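Local coordinates for oxalate--CoA ligase (Arabidopsis thaliana, PDB 5IE3), which belongs to the ANL superfamily of AMP-binding enzymes, which pair a large N-terminal domain with a smaller C-terminal one, at residues A259-H264 and C288-A293; L282-S287 and P307-Y312; K360-I365 and W389-D394; H405-I410 and K420-E425. All coordinates share one frame; numbering follows the deposited sequence.

How the contacts relate
The four contacts surround one bound AMP, and each touches it. Contacts 1 and 2, with centres about 10 Å apart, alternate along the chain, and strand 284-287 of contact 2 runs straight into the 288-293 loop of contact 1. That loop also carries the serine that binds oxalic acid. Contact 3 lies in a separate antiparallel sheet, its centre about 24 Å from that of contact 2; even so, Y312 and D394 join the two next to the ribose. Contact 4 reaches the same sheet as contact 3, the centres about 14 Å apart, and couples it to helix 423-430. Contacts 1 and 4 meet where S291 packs on I424.

Contact 1 of 4, residues A259-H264 and C288-A293; sequences AVPTIH and CSASLA. With AMP (adenosine monophosphate), chain C; OXD (oxalic acid), chain D.
S289 OG is held from two sides, donating to O6 of oxalic acid at 2.5 Å and bonded also to H216, while S289 CB rests 3.6 Å from V260 CG1 across the contact. V260 CG1 stands beside its own backbone N (chi1 -59°), which brings it to that serine. The carbonyl oxygen of C288 sits among carbons of V260 and P261. V260 CA makes a CA-H...O contact to C288 O at 3.4 Å, with an angle of 152° at the hydrogen, and P261 CD lies 3.5 Å from the same oxygen. The one hydrogen bond between the segments, C288 N to A259 O, is long at 3.3 Å and bent to 144°. It marks the place where two neighbouring parallel strands, 256-259 and 284-287, give out: the first strand leads into helix 261-273, with V260 as its N-cap residue, and the second into the loop before helix 294-304. P261, in the first turn of the helix, pushes its ring into the curve of that loop, CG 3.3 Å from A290 O and 4.3 Å from L292 CD1. Farther along the helix, H264 NE2 is hydrogen-bonded to R286 O. The loop turns its other side to the ligands, and A290 C comes within 3.4 Å of N1 of the AMP adenine.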
# COMPACT_ATOMS: atom_id res chain seq x y z
N ALA A 259 -7.46 -3.65 -1.20
CA ALA A 259 -6.70 -3.75 -2.44
C ALA A 259 -6.60 -2.40 -3.12
O ALA A 259 -7.22 -1.43 -2.68
CB ALA A 259 -7.35 -4.77 -3.39
N VAL A 260 -5.80 -2.36 -4.18
CA VAL A 260 -5.70 -1.17 -5.02
C VAL A 260 -6.71 -1.30 -6.17
O VAL A 260 -7.13 -2.41 -6.50
CB VAL A 260 -4.25 -0.97 -5.54
CG1 VAL A 260 -3.27 -0.84 -4.37
CG2 VAL A 260 -3.79 -2.16 -6.42
N PRO A 261 -7.15 -0.18 -6.76
CA PRO A 261 -8.17 -0.30 -7.81
C PRO A 261 -7.84 -1.27 -8.95
O PRO A 261 -8.75 -1.94 -9.41
CB PRO A 261 -8.28 1.13 -8.34
CG PRO A 261 -8.08 1.97 -7.10
CD PRO A 261 -6.92 1.23 -6.38
N THR A 262 -6.58 -1.40 -9.39
CA THR A 262 -6.30 -2.33 -10.48
C THR A 262 -6.57 -3.79 -10.06
O THR A 262 -7.05 -4.61 -10.87
CB THR A 262 -4.85 -2.17 -11.00
OG1 THR A 262 -3.95 -2.19 -9.89
CG2 THR A 262 -4.71 -0.81 -11.71
N ILE A 263 -6.33 -4.11 -8.79
CA ILE A 263 -6.62 -5.44 -8.29
C ILE A 263 -8.15 -5.65 -8.11
O ILE A 263 -8.69 -6.70 -8.48
CB ILE A 263 -5.86 -5.73 -6.96
CG1 ILE A 263 -4.34 -5.79 -7.22
CG2 ILE A 263 -6.35 -7.03 -6.28
CD1 ILE A 263 -3.90 -6.92 -8.16
N HIS A 264 -8.85 -4.64 -7.61
CA HIS A 264 -10.32 -4.73 -7.56
C HIS A 264 -10.88 -4.97 -8.97
O HIS A 264 -11.83 -5.73 -9.14
CB HIS A 264 -10.95 -3.46 -6.99
CG HIS A 264 -10.74 -3.28 -5.51
ND1 HIS A 264 -11.12 -4.22 -4.58
CD2 HIS A 264 -10.23 -2.24 -4.80
CE1 HIS A 264 -10.82 -3.78 -3.37
NE2 HIS A 264 -10.30 -2.58 -3.48
N CYS A 288 -7.46 1.68 -1.73
CA CYS A 288 -6.47 2.73 -1.41
C CYS A 288 -5.36 2.70 -2.46
O CYS A 288 -5.29 1.74 -3.29
CB CYS A 288 -5.86 2.50 0.01
SG CYS A 288 -4.96 3.93 0.72
N SER A 289 -4.52 3.75 -2.43
CA SER A 289 -3.24 3.90 -3.20
C SER A 289 -3.35 4.60 -4.57
O SER A 289 -2.35 5.10 -5.08
CB SER A 289 -2.51 2.56 -3.43
OG SER A 289 -2.26 1.87 -2.20
N ALA A 290 -4.53 4.56 -5.18
CA ALA A 290 -4.79 5.25 -6.46
C ALA A 290 -6.28 5.51 -6.49
O ALA A 290 -7.04 4.84 -5.77
CB ALA A 290 -4.33 4.40 -7.69
N SER A 291 -6.72 6.45 -7.31
CA SER A 291 -8.12 6.83 -7.27
C SER A 291 -9.07 5.68 -7.61
O SER A 291 -8.86 5.00 -8.62
CB SER A 291 -8.35 8.00 -8.21
OG SER A 291 -9.67 8.45 -8.08
N LEU A 292 -10.07 5.47 -6.75
CA LEU A 292 -11.20 4.55 -7.01
C LEU A 292 -12.30 5.25 -7.78
O LEU A 292 -13.01 6.08 -7.21
CB LEU A 292 -11.80 4.01 -5.69
CG LEU A 292 -12.88 2.91 -5.88
CD1 LEU A 292 -12.35 1.67 -6.59
CD2 LEU A 292 -13.62 2.53 -4.59
N ALA A 293 -12.45 4.94 -9.07
CA ALA A 293 -13.54 5.58 -9.83
C ALA A 293 -14.87 5.19 -9.19
O ALA A 293 -15.04 4.05 -8.75
CB ALA A 293 -13.52 5.17 -11.30
P AMP C . 3.40 6.00 -2.74
O1P AMP C . 3.65 6.59 -1.36
O2P AMP C . 4.46 6.31 -3.76
O3P AMP C . 2.97 4.56 -2.75
O5' AMP C . 2.16 6.82 -3.35
C5' AMP C . 1.42 7.76 -2.57
C4' AMP C . 0.54 8.61 -3.47
O4' AMP C . -0.55 7.80 -4.00
C3' AMP C . -0.19 9.74 -2.80
O3' AMP C . 0.66 10.85 -2.53
C2' AMP C . -1.31 10.04 -3.79
O2' AMP C . -0.80 10.80 -4.87
C1' AMP C . -1.64 8.63 -4.30
N9 AMP C . -2.83 8.06 -3.63
C8 AMP C . -2.86 7.30 -2.53
N7 AMP C . -4.14 6.94 -2.22
C5 AMP C . -4.93 7.49 -3.18
C6 AMP C . -6.38 7.53 -3.50
N6 AMP C . -7.25 6.86 -2.71
N1 AMP C . -6.78 8.24 -4.58
C2 AMP C . -5.90 8.88 -5.38
N3 AMP C . -4.57 8.90 -5.15
C4 AMP C . -4.06 8.23 -4.10
C1 OXD D . 0.57 3.98 -0.94
C2 OXD D . -0.33 3.55 0.15
O3 OXD D . 1.77 4.20 -0.60
O4 OXD D . 0.16 3.82 1.28
O5 OXD D . 0.07 4.09 -2.09
O6 OXD D . -1.45 2.98 -0.07

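Contact 2 of 4, residues L282-S287 and P307-Y312; sequences LRFIRS and PVLEAY. With AMP (adenosine monophosphate), chain C.
Four backbone hydrogen bonds join I285 and S287 to P307, L309 and A311: I285 N to P307 O, L309 N to I285 O, S287 N to L309 O and A311 N to S287 O. The third is the odd one, 3.1 Å long, with S287 N rising 38° out of the carbonyl plane of L309. CA-H...O contacts fill in between them, such as V308 CA to I285 O at 3.2 Å. This is the parallel pair of a beta-alpha-beta crossover, strand 284-287 to helix 294-304 to strand 308-314. Apolar contacts occur on both faces. I285 CB meets V308 CG2 at 4.0 Å on the face that the crossover helix covers; on the other, F284 and L309 cross at about a right angle, F284 CB 3.8 Å from L309 CD1. R286 runs out extended, laying NH2 3.5 Å from A311 CB, while its NE is bonded to Y198 and its NH1 to T258 and H319. Among the polar contacts, E310 OE2 is gripped by three donors: AMP N6 at 3.1 Å, L292 N, and a water at 2.9 Å that in turn accepts from S287 OG. AMP N6 also donates to A311 O, at 2.7 Å.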
# COMPACT_ATOMS: atom_id res chain seq x y z
N LEU A 282 -19.16 -9.75 3.75
CA LEU A 282 -18.06 -9.00 4.36
C LEU A 282 -18.57 -7.75 5.10
O LEU A 282 -19.58 -7.16 4.69
CB LEU A 282 -17.06 -8.61 3.28
CG LEU A 282 -16.55 -9.78 2.43
CD1 LEU A 282 -15.72 -9.25 1.27
CD2 LEU A 282 -15.74 -10.77 3.30
N ARG A 283 -17.87 -7.35 6.17
CA ARG A 283 -18.14 -6.07 6.83
C ARG A 283 -17.90 -4.89 5.90
O ARG A 283 -18.67 -3.94 5.85
CB ARG A 283 -17.26 -5.91 8.08
CG ARG A 283 -17.66 -6.78 9.25
CD ARG A 283 -17.37 -6.05 10.58
NE ARG A 283 -15.95 -5.85 10.80
CZ ARG A 283 -15.34 -4.68 10.93
NH1 ARG A 283 -16.03 -3.54 10.88
NH2 ARG A 283 -14.02 -4.65 11.17
N PHE A 284 -16.81 -4.94 5.15
CA PHE A 284 -16.49 -3.87 4.23
C PHE A 284 -15.42 -4.35 3.27
O PHE A 284 -14.75 -5.35 3.50
CB PHE A 284 -16.00 -2.59 4.96
CG PHE A 284 -14.67 -2.76 5.67
CD1 PHE A 284 -13.47 -2.43 5.03
CD2 PHE A 284 -14.62 -3.28 6.95
CE1 PHE A 284 -12.26 -2.60 5.66
CE2 PHE A 284 -13.40 -3.47 7.61
CZ PHE A 284 -12.23 -3.13 6.97
N ILE A 285 -15.28 -3.63 2.17
CA ILE A 285 -14.21 -3.82 1.21
C ILE A 285 -13.46 -2.51 1.13
O ILE A 285 -14.09 -1.47 1.05
CB ILE A 285 -14.76 -4.21 -0.19
CG1 ILE A 285 -15.30 -5.66 -0.13
CG2 ILE A 285 -13.65 -4.05 -1.28
CD1 ILE A 285 -16.14 -6.05 -1.39
N ARG A 286 -12.13 -2.55 1.18
CA ARG A 286 -11.36 -1.30 1.21
C ARG A 286 -10.57 -1.06 -0.08
O ARG A 286 -10.04 -2.00 -0.68
CB ARG A 286 -10.41 -1.31 2.42
CG ARG A 286 -9.59 -0.00 2.58
CD ARG A 286 -8.72 -0.15 3.84
NE ARG A 286 -7.89 1.03 4.15
CZ ARG A 286 -6.59 1.16 3.84
NH1 ARG A 286 -5.91 0.20 3.16
NH2 ARG A 286 -5.95 2.27 4.23
N SER A 287 -10.50 0.20 -0.51
CA SER A 287 -9.64 0.56 -1.65
C SER A 287 -8.69 1.68 -1.22
O SER A 287 -9.08 2.52 -0.42
CB SER A 287 -10.47 1.02 -2.87
OG SER A 287 -9.63 1.31 -3.98
N PRO A 307 -20.20 -2.68 1.76
CA PRO A 307 -19.85 -1.26 1.58
C PRO A 307 -18.37 -1.15 1.20
O PRO A 307 -17.52 -1.85 1.77
CB PRO A 307 -20.14 -0.63 2.95
CG PRO A 307 -19.99 -1.79 3.94
CD PRO A 307 -20.52 -3.00 3.17
N VAL A 308 -18.08 -0.30 0.22
CA VAL A 308 -16.71 -0.12 -0.26
C VAL A 308 -16.18 1.22 0.25
O VAL A 308 -16.72 2.29 -0.10
CB VAL A 308 -16.63 -0.18 -1.80
CG1 VAL A 308 -15.25 0.31 -2.28
CG2 VAL A 308 -16.92 -1.63 -2.33
N LEU A 309 -15.15 1.15 1.09
CA LEU A 309 -14.59 2.33 1.78
C LEU A 309 -13.24 2.66 1.21
O LEU A 309 -12.28 1.86 1.34
CB LEU A 309 -14.46 2.06 3.30
CG LEU A 309 -15.68 1.38 3.94
CD1 LEU A 309 -15.43 1.12 5.39
CD2 LEU A 309 -16.99 2.26 3.75
N GLU A 310 -13.15 3.86 0.63
CA GLU A 310 -11.90 4.32 0.04
C GLU A 310 -11.06 5.10 1.05
O GLU A 310 -11.58 5.92 1.82
CB GLU A 310 -12.18 5.20 -1.18
CG GLU A 310 -10.88 5.48 -1.94
CD GLU A 310 -11.06 6.29 -3.21
OE1 GLU A 310 -12.16 6.84 -3.44
OE2 GLU A 310 -10.06 6.38 -3.96
N ALA A 311 -9.76 4.84 1.04
CA ALA A 311 -8.79 5.55 1.87
C ALA A 311 -7.70 6.18 1.00
O ALA A 311 -7.54 5.85 -0.18
CB ALA A 311 -8.16 4.59 2.93
N TYR A 312 -6.96 7.09 1.62
CA TYR A 312 -5.84 7.82 1.02
C TYR A 312 -4.61 7.60 1.93
O TYR A 312 -4.72 7.72 3.17
CB TYR A 312 -6.22 9.29 0.90
CG TYR A 312 -5.13 10.31 0.68
CD1 TYR A 312 -4.26 10.23 -0.43
CD2 TYR A 312 -5.04 11.42 1.52
CE1 TYR A 312 -3.28 11.25 -0.64
CE2 TYR A 312 -4.10 12.42 1.31
CZ TYR A 312 -3.23 12.33 0.24
OH TYR A 312 -2.31 13.35 0.08
P AMP C . 3.40 6.00 -2.74
O1P AMP C . 3.65 6.59 -1.36
O2P AMP C . 4.46 6.31 -3.76
O3P AMP C . 2.97 4.56 -2.75
O5' AMP C . 2.16 6.82 -3.35
C5' AMP C . 1.42 7.76 -2.57
C4' AMP C . 0.54 8.61 -3.47
O4' AMP C . -0.55 7.80 -4.00
C3' AMP C . -0.19 9.74 -2.80
O3' AMP C . 0.66 10.85 -2.53
C2' AMP C . -1.31 10.04 -3.79
O2' AMP C . -0.80 10.80 -4.87
C1' AMP C . -1.64 8.63 -4.30
N9 AMP C . -2.83 8.06 -3.63
C8 AMP C . -2.86 7.30 -2.53
N7 AMP C . -4.14 6.94 -2.22
C5 AMP C . -4.93 7.49 -3.18
C6 AMP C . -6.38 7.53 -3.50
N6 AMP C . -7.25 6.86 -2.71
N1 AMP C . -6.78 8.24 -4.58
C2 AMP C . -5.90 8.88 -5.38
N3 AMP C . -4.57 8.90 -5.15
C4 AMP C . -4.06 8.23 -4.10
O HOH W 1 -8.68 3.84 -3.79

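Contact 3 of 4, residues K360-I365 and W389-D394. With AMP (adenosine monophosphate), chain C.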
# COMPACT_ATOMS: atom_id res chain seq x y z
N LYS A 360 -9.22 24.49 -3.40
CA LYS A 360 -8.13 23.54 -3.64
C LYS A 360 -6.81 24.08 -3.10
O LYS A 360 -6.64 25.30 -2.99
CB LYS A 360 -7.99 23.25 -5.13
CG LYS A 360 -9.27 22.70 -5.73
CD LYS A 360 -9.13 22.47 -7.23
CE LYS A 360 -10.45 22.01 -7.82
NZ LYS A 360 -10.32 21.79 -9.29
N GLY A 361 -5.90 23.16 -2.77
CA GLY A 361 -4.54 23.49 -2.34
C GLY A 361 -3.80 22.20 -2.05
O GLY A 361 -4.30 21.11 -2.36
N GLU A 362 -2.60 22.30 -1.48
CA GLU A 362 -1.82 21.11 -1.22
C GLU A 362 -2.24 20.48 0.10
O GLU A 362 -2.34 21.15 1.10
CB GLU A 362 -0.32 21.40 -1.20
CG GLU A 362 0.53 20.12 -1.10
CD GLU A 362 2.03 20.40 -1.13
OE1 GLU A 362 2.41 21.59 -1.01
OE2 GLU A 362 2.81 19.44 -1.26
N VAL A 363 -2.51 19.18 0.06
CA VAL A 363 -2.77 18.42 1.26
C VAL A 363 -1.50 18.30 2.09
O VAL A 363 -0.43 17.93 1.58
CB VAL A 363 -3.32 17.01 0.91
CG1 VAL A 363 -3.64 16.20 2.20
CG2 VAL A 363 -4.56 17.17 0.03
N CYS A 364 -1.60 18.68 3.37
CA CYS A 364 -0.48 18.66 4.31
C CYS A 364 -0.89 17.94 5.58
O CYS A 364 -2.02 18.14 6.07
CB CYS A 364 0.02 20.09 4.64
SG CYS A 364 0.72 21.00 3.21
N ILE A 365 0.01 17.15 6.14
CA ILE A 365 -0.36 16.34 7.31
C ILE A 365 0.59 16.52 8.48
O ILE A 365 1.74 16.92 8.30
CB ILE A 365 -0.38 14.83 6.95
CG1 ILE A 365 1.01 14.37 6.51
CG2 ILE A 365 -1.45 14.57 5.86
CD1 ILE A 365 1.08 12.80 6.16
N TRP A 389 4.61 19.96 9.84
CA TRP A 389 3.69 19.61 8.75
C TRP A 389 4.39 19.10 7.49
O TRP A 389 5.24 19.78 6.94
CB TRP A 389 2.86 20.81 8.35
CG TRP A 389 1.89 21.27 9.37
CD1 TRP A 389 2.12 22.16 10.40
CD2 TRP A 389 0.51 20.87 9.46
NE1 TRP A 389 0.95 22.34 11.13
CE2 TRP A 389 -0.04 21.57 10.57
CE3 TRP A 389 -0.32 20.02 8.69
CZ2 TRP A 389 -1.38 21.43 10.93
CZ3 TRP A 389 -1.64 19.87 9.05
CH2 TRP A 389 -2.17 20.57 10.18
N PHE A 390 3.97 17.95 6.99
CA PHE A 390 4.53 17.37 5.78
C PHE A 390 3.65 17.70 4.54
O PHE A 390 2.42 17.52 4.57
CB PHE A 390 4.69 15.85 5.94
CG PHE A 390 5.09 15.14 4.68
CD1 PHE A 390 6.35 15.34 4.10
CD2 PHE A 390 4.21 14.24 4.07
CE1 PHE A 390 6.72 14.69 2.93
CE2 PHE A 390 4.56 13.58 2.87
CZ PHE A 390 5.83 13.82 2.30
N HIS A 391 4.30 18.17 3.48
CA HIS A 391 3.64 18.50 2.22
C HIS A 391 3.56 17.26 1.32
O HIS A 391 4.58 16.75 0.88
CB HIS A 391 4.41 19.63 1.51
CG HIS A 391 4.24 20.95 2.19
ND1 HIS A 391 3.65 22.04 1.58
CD2 HIS A 391 4.51 21.34 3.46
CE1 HIS A 391 3.58 23.04 2.43
NE2 HIS A 391 4.10 22.65 3.58
N THR A 392 2.34 16.77 1.07
CA THR A 392 2.16 15.49 0.37
C THR A 392 2.46 15.53 -1.13
O THR A 392 2.67 14.49 -1.73
CB THR A 392 0.72 14.94 0.47
OG1 THR A 392 -0.18 15.86 -0.17
CG2 THR A 392 0.33 14.76 1.95
N GLY A 393 2.39 16.72 -1.72
CA GLY A 393 2.51 16.85 -3.16
C GLY A 393 1.19 16.60 -3.88
O GLY A 393 1.14 16.59 -5.09
N ASP A 394 0.12 16.36 -3.11
CA ASP A 394 -1.22 16.15 -3.68
C ASP A 394 -2.07 17.39 -3.53
O ASP A 394 -2.06 18.05 -2.49
CB ASP A 394 -1.95 14.98 -3.00
CG ASP A 394 -1.24 13.65 -3.21
OD1 ASP A 394 -0.92 13.30 -4.40
OD2 ASP A 394 -0.94 12.98 -2.19
P AMP C . 3.40 6.00 -2.74
O1P AMP C . 3.65 6.59 -1.36
O2P AMP C . 4.46 6.31 -3.76
O3P AMP C . 2.97 4.56 -2.75
O5' AMP C . 2.16 6.82 -3.35
C5' AMP C . 1.42 7.76 -2.57
C4' AMP C . 0.54 8.61 -3.47
O4' AMP C . -0.55 7.80 -4.00
C3' AMP C . -0.19 9.74 -2.80
O3' AMP C . 0.66 10.85 -2.53
C2' AMP C . -1.31 10.04 -3.79
O2' AMP C . -0.80 10.80 -4.87
C1' AMP C . -1.64 8.63 -4.30
N9 AMP C . -2.83 8.06 -3.63
C8 AMP C . -2.86 7.30 -2.53
N7 AMP C . -4.14 6.94 -2.22
C5 AMP C . -4.93 7.49 -3.18
C6 AMP C . -6.38 7.53 -3.50
N6 AMP C . -7.25 6.86 -2.71
N1 AMP C . -6.78 8.24 -4.58
C2 AMP C . -5.90 8.88 -5.38
N3 AMP C . -4.57 8.90 -5.15
C4 AMP C . -4.06 8.23 -4.10
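An antiparallel sheet beside the ribose of AMP brings strands 361-366 and 389-392 together here. C364 and H391 form a non-hydrogen-bonded pair; I365 and F390 form the hydrogen-bonded pair next to it, each bonding the other through backbone N and O. On the C364-H391 face, the extended side chain of E362 crosses H391 at about a right angle and uses both carboxylate oxygens. H391 ND1 donates to E362 OE1 at 2.9 Å, in the plane of its ring but from 62° above the carboxylate plane, the two flat groups being turned 73° apart. E362 OE2 takes G393 N on its anti lone pair at 2.8 Å. These two bonds should fix the rotation of the carboxylate, and the imidazole is held from a second direction by C364 SG, which lies over the ring centre, 3.5 Å from its centroid. W389 meets the strand with its ring edge, CZ3 against C364 O. The chain turns a corner at G393, and T392 ties it down. With chi1 at 63°, T392 OG1 lies between its own N and carbonyl carbon, where it donates to V363 O at 2.7 Å and accepts from D394 N at 3.0 Å, an ST turn. V363 O takes T392 N as well. Past the corner, V363 N resumes the pairing with D394 O. Y312 OH is bonded to D394 OD2, and the D394 carboxylate receives both ribose hydroxyls of AMP: O3' reaches OD2 at 2.7 Å, and O2' reaches OD1 at 2.5 Å.

Contact 4 of 4, residues H405-I410 and K420-E425. With AMP (adenosine monophosphate), chain C.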
# COMPACT_ATOMS: atom_id res chain seq x y z
N HIS A 405 -11.42 15.45 -1.09
CA HIS A 405 -11.51 15.07 -2.49
C HIS A 405 -10.17 15.38 -3.15
O HIS A 405 -9.69 16.53 -3.09
CB HIS A 405 -12.65 15.85 -3.21
CG HIS A 405 -14.00 15.67 -2.57
ND1 HIS A 405 -15.04 14.99 -3.19
CD2 HIS A 405 -14.48 16.08 -1.37
CE1 HIS A 405 -16.10 15.00 -2.40
NE2 HIS A 405 -15.79 15.66 -1.29
N LEU A 406 -9.55 14.37 -3.74
CA LEU A 406 -8.26 14.55 -4.38
C LEU A 406 -8.43 14.97 -5.83
O LEU A 406 -9.28 14.45 -6.56
CB LEU A 406 -7.44 13.26 -4.31
CG LEU A 406 -7.06 12.90 -2.86
CD1 LEU A 406 -6.46 11.49 -2.85
CD2 LEU A 406 -6.11 13.92 -2.26
N VAL A 407 -7.59 15.91 -6.25
CA VAL A 407 -7.63 16.46 -7.61
C VAL A 407 -6.47 15.83 -8.39
O VAL A 407 -6.61 15.48 -9.57
CB VAL A 407 -7.53 18.01 -7.59
CG1 VAL A 407 -7.43 18.56 -9.00
CG2 VAL A 407 -8.74 18.62 -6.87
N GLY A 408 -5.34 15.65 -7.72
CA GLY A 408 -4.25 14.89 -8.32
C GLY A 408 -2.88 15.35 -7.83
O GLY A 408 -2.79 16.32 -7.09
N ARG A 409 -1.82 14.64 -8.23
CA ARG A 409 -0.46 15.09 -7.92
C ARG A 409 -0.21 16.42 -8.61
O ARG A 409 -0.60 16.59 -9.75
CB ARG A 409 0.58 14.05 -8.37
CG ARG A 409 0.43 12.69 -7.67
CD ARG A 409 1.46 11.68 -8.14
NE ARG A 409 1.35 10.36 -7.49
CZ ARG A 409 0.49 9.41 -7.87
NH1 ARG A 409 -0.34 9.62 -8.90
NH2 ARG A 409 0.46 8.24 -7.23
N ILE A 410 0.43 17.35 -7.89
CA ILE A 410 0.76 18.65 -8.45
C ILE A 410 1.34 18.53 -9.86
O ILE A 410 0.87 19.19 -10.80
CB ILE A 410 1.78 19.39 -7.55
CG1 ILE A 410 1.11 19.77 -6.22
CG2 ILE A 410 2.34 20.63 -8.28
CD1 ILE A 410 2.09 20.25 -5.09
N LYS A 420 -6.37 24.00 -15.45
CA LYS A 420 -5.80 22.76 -14.98
C LYS A 420 -6.84 21.65 -15.02
O LYS A 420 -7.93 21.76 -14.45
CB LYS A 420 -5.23 22.90 -13.56
CG LYS A 420 -4.00 23.81 -13.48
CD LYS A 420 -3.36 23.68 -12.11
CE LYS A 420 -2.14 24.57 -11.96
NZ LYS A 420 -2.49 25.94 -11.52
N ILE A 421 -6.50 20.60 -15.76
CA ILE A 421 -7.33 19.43 -15.90
C ILE A 421 -6.86 18.38 -14.93
O ILE A 421 -5.65 18.18 -14.74
CB ILE A 421 -7.27 18.88 -17.31
CG1 ILE A 421 -7.60 19.99 -18.32
CG2 ILE A 421 -8.18 17.64 -17.46
CD1 ILE A 421 -7.31 19.60 -19.78
N SER A 422 -7.82 17.73 -14.27
CA SER A 422 -7.53 16.60 -13.38
C SER A 422 -7.63 15.26 -14.11
O SER A 422 -8.72 14.84 -14.52
CB SER A 422 -8.50 16.60 -12.20
OG SER A 422 -8.45 15.36 -11.50
N PRO A 423 -6.48 14.57 -14.29
CA PRO A 423 -6.50 13.23 -14.88
C PRO A 423 -7.35 12.23 -14.07
O PRO A 423 -7.94 11.34 -14.66
CB PRO A 423 -5.01 12.83 -14.88
CG PRO A 423 -4.27 14.12 -14.90
CD PRO A 423 -5.11 15.08 -14.09
N ILE A 424 -7.39 12.37 -12.74
CA ILE A 424 -8.27 11.53 -11.91
C ILE A 424 -9.74 11.59 -12.41
O ILE A 424 -10.41 10.54 -12.64
CB ILE A 424 -8.19 11.98 -10.40
CG1 ILE A 424 -6.88 11.47 -9.78
CG2 ILE A 424 -9.39 11.47 -9.57
CD1 ILE A 424 -6.68 11.85 -8.30
N GLU A 425 -10.21 12.82 -12.61
CA GLU A 425 -11.59 13.07 -13.05
C GLU A 425 -11.89 12.39 -14.40
O GLU A 425 -12.95 11.71 -14.61
CB GLU A 425 -11.86 14.59 -13.15
CG GLU A 425 -13.28 14.88 -13.62
CD GLU A 425 -13.63 16.39 -13.76
OE1 GLU A 425 -12.72 17.24 -13.74
OE2 GLU A 425 -14.83 16.70 -13.87
P AMP C . 3.40 6.00 -2.74
O1P AMP C . 3.65 6.59 -1.36
O2P AMP C . 4.46 6.31 -3.76
O3P AMP C . 2.97 4.56 -2.75
O5' AMP C . 2.16 6.82 -3.35
C5' AMP C . 1.42 7.76 -2.57
C4' AMP C . 0.54 8.61 -3.47
O4' AMP C . -0.55 7.80 -4.00
C3' AMP C . -0.19 9.74 -2.80
O3' AMP C . 0.66 10.85 -2.53
C2' AMP C . -1.31 10.04 -3.79
O2' AMP C . -0.80 10.80 -4.87
C1' AMP C . -1.64 8.63 -4.30
N9 AMP C . -2.83 8.06 -3.63
C8 AMP C . -2.86 7.30 -2.53
N7 AMP C . -4.14 6.94 -2.22
C5 AMP C . -4.93 7.49 -3.18
C6 AMP C . -6.38 7.53 -3.50
N6 AMP C . -7.25 6.86 -2.71
N1 AMP C . -6.78 8.24 -4.58
C2 AMP C . -5.90 8.88 -5.38
N3 AMP C . -4.57 8.90 -5.15
C4 AMP C . -4.06 8.23 -4.10
O HOH W 2 -5.26 13.70 -11.38
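I424 leans on the backbone of V407 and G408 along most of its length. Its CB stands 3.9 Å from V407 O. CG1, anti to the carbonyl carbon of I424 (chi1 -76°), runs past the same oxygen, and a fully extended second torsion (chi2 180°) carries the tip onward over the strand. There CD1 lies 3.8 Å from V407 O and 3.9 Å from G408 CA, with L406 CB a little farther off. The other branch, CG2, turns toward S291 of contact 1, and R503 of helix 503-510 also packs on this side chain. Two polar donors also reach the V407 carbonyl. S422 OG donates to V407 O at 2.7 Å, in the carbonyl plane and on a lone pair, and a water donates to the same oxygen at 2.9 Å while accepting from I424 N at 2.9 Å. S422 is the N-cap of helix 423-430, so its hydroxyl works twice: besides giving its proton to V407, it accepts from E425 N at 3.3 Å. V407 and G408 form a classic beta bulge facing I395 in strand 394-398. As in other ANL enzymes, the chain between these two segments probably holds the hinge on which the C-terminal domain moves, and the S422 bond then spans it. V407 CG1 packs on S422 CB. The same strand serves AMP on either side of the bulge: L406 CD1 touches adenine C2 at 3.7 Å, and R409, salt-bridged to E412, turns one guanidinium face to ribose O2', which sits above it toward the rim.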